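Local coordinates for embryonic developmental protein tofu-6 (Caenorhabditis elegans, PDB 7OCX), which probably takes part in piRNA (21U-RNA) biogenesis as part of the PETISCO complex, its RNA recognition motif domain pairing with that of PID-3, at residues F19-I24 with W31-V36; H35-F40 with L89-H94. All coordinates share one frame; numbering follows the deposited sequence.

Contact 1 (F19-I24 with W31-V36); sequences FHIRNI and WNLFHV
I21 is the first residue of strand segment 19-24 to meet the helix, and its partner is L33. The I21 branch methyl CG2 lies 4.3 Å from L33 CD1. The backbone then passes through N23, which has a left-handed conformation (phi 69°). N23 ND2 is hydrogen-bonded to T88 O on the adjoining strand. This turn of the chain brings I24 round to the helix side as well, three residues after I21. I24 is drawn out, with CD1 anti to CA (chi2 166°), and its terminal methyl CD1 comes 4.2 Å from L33 CD2. The two methyls of L33 are therefore divided between the two isoleucines. L33 can reach them because its CG points away from the backbone N (chi1 -175°), toward the sheet. L33 also touches V62 and C46 of strands 57-64 and 43-51. W31 and F34 point other ways, and their rings meet F57 of the PID-3 chain. Segment 19-24 sits where RRM proteins carry RNP2, with H20 at the position usually taken by Phe or Tyr. The contact consists of methyl groups alone, with no hydrogen bond across it, so it implies hydrophobic packing of the helix on the sheet without directional bonds.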
loop_
_atom_site.group_PDB
_atom_site.type_symbol
_atom_site.label_atom_id
_atom_site.label_comp_id
_atom_site.label_asym_id
_atom_site.label_seq_id
_atom_site.Cartn_x
_atom_site.Cartn_y
_atom_site.Cartn_z
ATOM N N PHE C 19 16.834 16.453 0.154
ATOM C CA PHE C 19 17.954 17.224 0.656
ATOM C C PHE C 19 19.065 17.316 -0.376
ATOM O O PHE C 19 19.314 16.372 -1.130
ATOM C CB PHE C 19 18.545 16.585 1.904
ATOM C CG PHE C 19 17.584 16.444 3.016
ATOM C CD1 PHE C 19 17.209 17.546 3.763
ATOM C CD2 PHE C 19 17.038 15.210 3.316
ATOM C CE1 PHE C 19 16.319 17.408 4.791
ATOM C CE2 PHE C 19 16.157 15.064 4.349
ATOM C CZ PHE C 19 15.788 16.171 5.083
ATOM N N HIS C 20 19.737 18.467 -0.383
ATOM C CA HIS C 20 21.035 18.615 -1.026
ATOM C C HIS C 20 22.098 18.347 0.031
ATOM O O HIS C 20 21.968 18.791 1.180
ATOM C CB HIS C 20 21.212 20.017 -1.611
ATOM C CG HIS C 20 20.326 20.293 -2.789
ATOM N ND1 HIS C 20 20.458 19.640 -3.997
ATOM C CD2 HIS C 20 19.303 21.168 -2.946
ATOM C CE1 HIS C 20 19.548 20.092 -4.841
ATOM N NE2 HIS C 20 18.833 21.021 -4.228
ATOM N N ILE C 21 23.136 17.605 -0.357
ATOM C CA ILE C 21 24.182 17.142 0.547
ATOM C C ILE C 21 25.519 17.659 0.052
ATOM O O ILE C 21 25.891 17.400 -1.098
ATOM C CB ILE C 21 24.265 15.606 0.614
ATOM C CG1 ILE C 21 22.895 14.975 0.766
ATOM C CG2 ILE C 21 25.212 15.220 1.738
ATOM C CD1 ILE C 21 22.201 15.346 1.998
ATOM N N ARG C 22 26.272 18.316 0.930
ATOM C CA ARG C 22 27.621 18.756 0.598
ATOM C C ARG C 22 28.606 18.181 1.610
ATOM O O ARG C 22 28.222 17.697 2.679
ATOM C CB ARG C 22 27.696 20.287 0.579
ATOM C CG ARG C 22 26.922 20.912 -0.573
ATOM C CD ARG C 22 27.835 21.545 -1.608
ATOM N NE ARG C 22 28.309 22.858 -1.187
ATOM C CZ ARG C 22 29.560 23.146 -0.847
ATOM N NH1 ARG C 22 30.512 22.227 -0.855
ATOM N NH2 ARG C 22 29.861 24.393 -0.494
ATOM N N ASN C 23 29.894 18.251 1.261
ATOM C CA ASN C 23 30.984 17.830 2.143
ATOM C C ASN C 23 31.011 16.322 2.352
ATOM O O ASN C 23 31.397 15.841 3.420
ATOM C CB ASN C 23 30.916 18.540 3.498
ATOM C CG ASN C 23 32.290 18.815 4.087
ATOM O OD1 ASN C 23 33.167 19.366 3.428
ATOM N ND2 ASN C 23 32.472 18.442 5.350
ATOM N N ILE C 24 30.603 15.572 1.343
ATOM C CA ILE C 24 30.704 14.110 1.392
ATOM C C ILE C 24 32.171 13.714 1.242
ATOM O O ILE C 24 32.866 14.262 0.371
ATOM C CB ILE C 24 29.870 13.494 0.280
ATOM C CG1 ILE C 24 28.409 13.924 0.398
ATOM C CG2 ILE C 24 29.986 11.977 0.289
ATOM C CD1 ILE C 24 27.625 13.608 -0.855
ATOM N N TRP C 31 26.211 4.139 -2.239
ATOM C CA TRP C 31 25.776 3.238 -1.177
ATOM C C TRP C 31 26.226 3.711 0.201
ATOM O O TRP C 31 25.492 3.536 1.175
ATOM C CB TRP C 31 26.248 1.814 -1.422
ATOM C CG TRP C 31 25.518 1.146 -2.514
ATOM C CD1 TRP C 31 25.976 0.914 -3.780
ATOM C CD2 TRP C 31 24.162 0.664 -2.485
ATOM N NE1 TRP C 31 25.016 0.285 -4.525
ATOM C CE2 TRP C 31 23.886 0.134 -3.760
ATOM C CE3 TRP C 31 23.159 0.625 -1.504
ATOM C CZ2 TRP C 31 22.662 -0.452 -4.077
ATOM C CZ3 TRP C 31 21.931 0.068 -1.822
ATOM C CH2 TRP C 31 21.684 -0.452 -3.100
ATOM N N ASN C 32 27.403 4.333 0.314
ATOM C CA ASN C 32 27.799 4.912 1.600
ATOM C C ASN C 32 26.801 5.983 2.040
ATOM O O ASN C 32 26.382 6.024 3.204
ATOM C CB ASN C 32 29.201 5.513 1.481
ATOM C CG ASN C 32 30.239 4.475 1.143
ATOM O OD1 ASN C 32 30.955 4.607 0.149
ATOM N ND2 ASN C 32 30.353 3.449 1.980
ATOM N N LEU C 33 26.444 6.875 1.115
ATOM C CA LEU C 33 25.479 7.937 1.381
ATOM C C LEU C 33 24.121 7.358 1.756
ATOM O O LEU C 33 23.472 7.805 2.713
ATOM C CB LEU C 33 25.374 8.823 0.138
ATOM C CG LEU C 33 24.492 10.064 0.243
ATOM C CD1 LEU C 33 24.962 10.981 1.354
ATOM C CD2 LEU C 33 24.470 10.801 -1.085
ATOM N N PHE C 34 23.671 6.359 1.000
ATOM C CA PHE C 34 22.417 5.690 1.328
ATOM C C PHE C 34 22.436 5.165 2.764
ATOM O O PHE C 34 21.462 5.324 3.512
ATOM C CB PHE C 34 22.174 4.560 0.316
ATOM C CG PHE C 34 21.166 3.552 0.767
ATOM C CD1 PHE C 34 19.809 3.783 0.594
ATOM C CD2 PHE C 34 21.580 2.370 1.365
ATOM C CE1 PHE C 34 18.872 2.861 1.019
ATOM C CE2 PHE C 34 20.657 1.444 1.803
ATOM C CZ PHE C 34 19.293 1.686 1.630
ATOM N N HIS C 35 23.549 4.537 3.166
ATOM C CA HIS C 35 23.590 3.912 4.489
ATOM C C HIS C 35 23.419 4.961 5.584
ATOM O O HIS C 35 22.770 4.710 6.605
ATOM C CB HIS C 35 24.899 3.141 4.734
ATOM C CG HIS C 35 25.051 1.885 3.925
ATOM N ND1 HIS C 35 23.985 1.091 3.557
ATOM C CD2 HIS C 35 26.165 1.235 3.498
ATOM C CE1 HIS C 35 24.427 0.048 2.872
ATOM N NE2 HIS C 35 25.748 0.104 2.832
ATOM N N VAL C 36 24.029 6.132 5.406
ATOM C CA VAL C 36 23.898 7.174 6.413
ATOM C C VAL C 36 22.446 7.592 6.566
ATOM O O VAL C 36 21.957 7.769 7.688
ATOM C CB VAL C 36 24.787 8.383 6.079
ATOM C CG1 VAL C 36 24.384 9.574 6.955
ATOM C CG2 VAL C 36 26.227 7.998 6.285
#

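Contact 2 (H35-F40 with L89-H94); sequences HVFQNF and LKVTDH
The backbones of segment 35-40, from helix 30-38, and segment 89-94, from strand 87-93, stay well apart, with V36 CA and L89 CA, the closest pair, at 10.2 Å, so side chains alone bridge them. L89 CD1 is anti to CA (chi2 166°), which gives the side chain its full length toward the helix. There L89 CD1 meets two consecutive helix residues. One is V36, whose CG1 is 4.3 Å from L89 CD1. The other is F37, whose ring atom CE1 is 4.2 Å from L89 CD1. The side chains of F37 and L89 cross at a slant. V91, two residues further along the strand, faces the same way as L89. Its CG2 lies 4.4 Å from F37 CZ, at the ring edge and close to the ring plane. F37 places its ring there with CG anti to the carbonyl carbon (chi1 -79°). No hydrogen bond spans the gap. Just past F37 the chain turns, with F40 N hydrogen-bonded to F37 O at 3.0 Å. This packs the first RRM helix on the last strand in the chain. Around this cluster, F37 also packs on I21 of central strand 18-25 and on V73 of the second helix, 67-75. V36 also touches W28 and L82, the latter on edge strand 81-84. V91 lies against F19 of strand 18-25 and L77 in the loop after the second helix.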
loop_
_atom_site.group_PDB
_atom_site.type_symbol
_atom_site.label_atom_id
_atom_site.label_comp_id
_atom_site.label_asym_id
_atom_site.label_seq_id
_atom_site.Cartn_x
_atom_site.Cartn_y
_atom_site.Cartn_z
ATOM N N HIS C 35 23.549 4.537 3.166
ATOM C CA HIS C 35 23.590 3.912 4.489
ATOM C C HIS C 35 23.419 4.961 5.584
ATOM O O HIS C 35 22.770 4.710 6.605
ATOM C CB HIS C 35 24.899 3.141 4.734
ATOM C CG HIS C 35 25.051 1.885 3.925
ATOM N ND1 HIS C 35 23.985 1.091 3.557
ATOM C CD2 HIS C 35 26.165 1.235 3.498
ATOM C CE1 HIS C 35 24.427 0.048 2.872
ATOM N NE2 HIS C 35 25.748 0.104 2.832
ATOM N N VAL C 36 24.029 6.132 5.406
ATOM C CA VAL C 36 23.898 7.174 6.413
ATOM C C VAL C 36 22.446 7.592 6.566
ATOM O O VAL C 36 21.957 7.769 7.688
ATOM C CB VAL C 36 24.787 8.383 6.079
ATOM C CG1 VAL C 36 24.384 9.574 6.955
ATOM C CG2 VAL C 36 26.227 7.998 6.285
ATOM N N PHE C 37 21.742 7.783 5.444
ATOM C CA PHE C 37 20.377 8.287 5.525
ATOM C C PHE C 37 19.371 7.195 5.826
ATOM O O PHE C 37 18.329 7.472 6.430
ATOM C CB PHE C 37 20.034 9.065 4.255
ATOM C CG PHE C 37 20.615 10.428 4.278
ATOM C CD1 PHE C 37 21.943 10.636 3.981
ATOM C CD2 PHE C 37 19.851 11.493 4.734
ATOM C CE1 PHE C 37 22.496 11.895 4.094
ATOM C CE2 PHE C 37 20.395 12.756 4.831
ATOM C CZ PHE C 37 21.722 12.953 4.511
ATOM N N GLN C 38 19.675 5.951 5.494
ATOM C CA GLN C 38 18.775 4.871 5.862
ATOM C C GLN C 38 18.558 4.768 7.370
ATOM O O GLN C 38 17.537 4.224 7.808
ATOM C CB GLN C 38 19.319 3.546 5.352
ATOM C CG GLN C 38 18.254 2.577 5.008
ATOM C CD GLN C 38 18.759 1.161 5.108
ATOM O OE1 GLN C 38 19.954 0.928 5.303
ATOM N NE2 GLN C 38 17.853 0.202 4.990
ATOM N N ASN C 39 19.526 5.199 8.186
ATOM C CA ASN C 39 19.331 5.124 9.633
ATOM C C ASN C 39 18.175 5.987 10.120
ATOM O O ASN C 39 17.704 5.795 11.246
ATOM C CB ASN C 39 20.596 5.538 10.387
ATOM C CG ASN C 39 21.758 4.583 10.211
ATOM O OD1 ASN C 39 21.583 3.364 10.135
ATOM N ND2 ASN C 39 22.958 5.140 10.108
ATOM N N PHE C 40 17.733 6.953 9.322
ATOM C CA PHE C 40 16.647 7.857 9.684
ATOM C C PHE C 40 15.311 7.459 9.088
ATOM O O PHE C 40 14.280 8.019 9.485
ATOM C CB PHE C 40 17.002 9.282 9.246
ATOM C CG PHE C 40 18.295 9.763 9.818
ATOM C CD1 PHE C 40 19.409 9.900 9.017
ATOM C CD2 PHE C 40 18.397 10.069 11.169
ATOM C CE1 PHE C 40 20.607 10.328 9.545
ATOM C CE2 PHE C 40 19.592 10.505 11.706
ATOM C CZ PHE C 40 20.701 10.632 10.892
ATOM N N LEU C 89 28.321 16.278 7.171
ATOM C CA LEU C 89 27.639 16.597 5.925
ATOM C C LEU C 89 26.857 17.898 6.047
ATOM O O LEU C 89 26.211 18.154 7.065
ATOM C CB LEU C 89 26.686 15.475 5.523
ATOM C CG LEU C 89 27.399 14.136 5.351
ATOM C CD1 LEU C 89 26.334 13.034 5.290
ATOM C CD2 LEU C 89 28.324 14.117 4.149
ATOM N N LYS C 90 26.931 18.727 5.009
ATOM C CA LYS C 90 26.154 19.961 4.944
ATOM C C LYS C 90 24.848 19.626 4.224
ATOM O O LYS C 90 24.857 19.228 3.054
ATOM C CB LYS C 90 26.946 21.063 4.242
ATOM N N VAL C 91 23.731 19.736 4.948
ATOM C CA VAL C 91 22.417 19.280 4.493
ATOM C C VAL C 91 21.513 20.493 4.343
ATOM O O VAL C 91 21.398 21.309 5.265
ATOM C CB VAL C 91 21.812 18.255 5.471
ATOM C CG1 VAL C 91 20.409 17.805 5.038
ATOM C CG2 VAL C 91 22.744 17.056 5.597
ATOM N N THR C 92 20.890 20.624 3.174
ATOM C CA THR C 92 19.958 21.709 2.907
ATOM C C THR C 92 18.723 21.143 2.229
ATOM O O THR C 92 18.758 20.085 1.613
ATOM C CB THR C 92 20.576 22.827 2.059
ATOM O OG1 THR C 92 21.097 22.308 0.833
ATOM C CG2 THR C 92 21.661 23.535 2.826
ATOM N N ASP C 93 17.607 21.849 2.370
ATOM C CA ASP C 93 16.342 21.347 1.850
ATOM C C ASP C 93 16.277 21.541 0.343
ATOM O O ASP C 93 16.601 22.616 -0.167
ATOM C CB ASP C 93 15.156 22.083 2.476
ATOM C CG ASP C 93 14.987 21.811 3.954
ATOM O OD1 ASP C 93 15.172 20.664 4.411
ATOM O OD2 ASP C 93 14.677 22.780 4.671
ATOM N N HIS C 94 15.818 20.516 -0.367
ATOM C CA HIS C 94 15.581 20.632 -1.801
ATOM C C HIS C 94 14.199 21.232 -2.063
ATOM O O HIS C 94 13.240 20.942 -1.345
ATOM C CB HIS C 94 15.671 19.257 -2.465
ATOM C CG HIS C 94 15.143 19.239 -3.863
ATOM N ND1 HIS C 94 13.804 19.087 -4.147
ATOM C CD2 HIS C 94 15.774 19.346 -5.056
ATOM C CE1 HIS C 94 13.627 19.131 -5.456
ATOM N NE2 HIS C 94 14.809 19.274 -6.032
#

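Contacts 1 and 2 are both buried, with centres about 6 Å apart. Both pack helix 30-38 on the same antiparallel sheet, whose strands 18-25 and 87-93 are neighbours. The backbone pairs R22 with K90 and H20 with T92 join those strands directly. Contact 1 uses the middle of the helix and the central strand, and is purely aliphatic. Contact 2 uses the last turn and the next strand, and adds an aromatic ring to the aliphatic groups. It also reaches V36, which is partly exposed. The two contacts lie side by side in one hydrophobic core, as expected in the RRM fold.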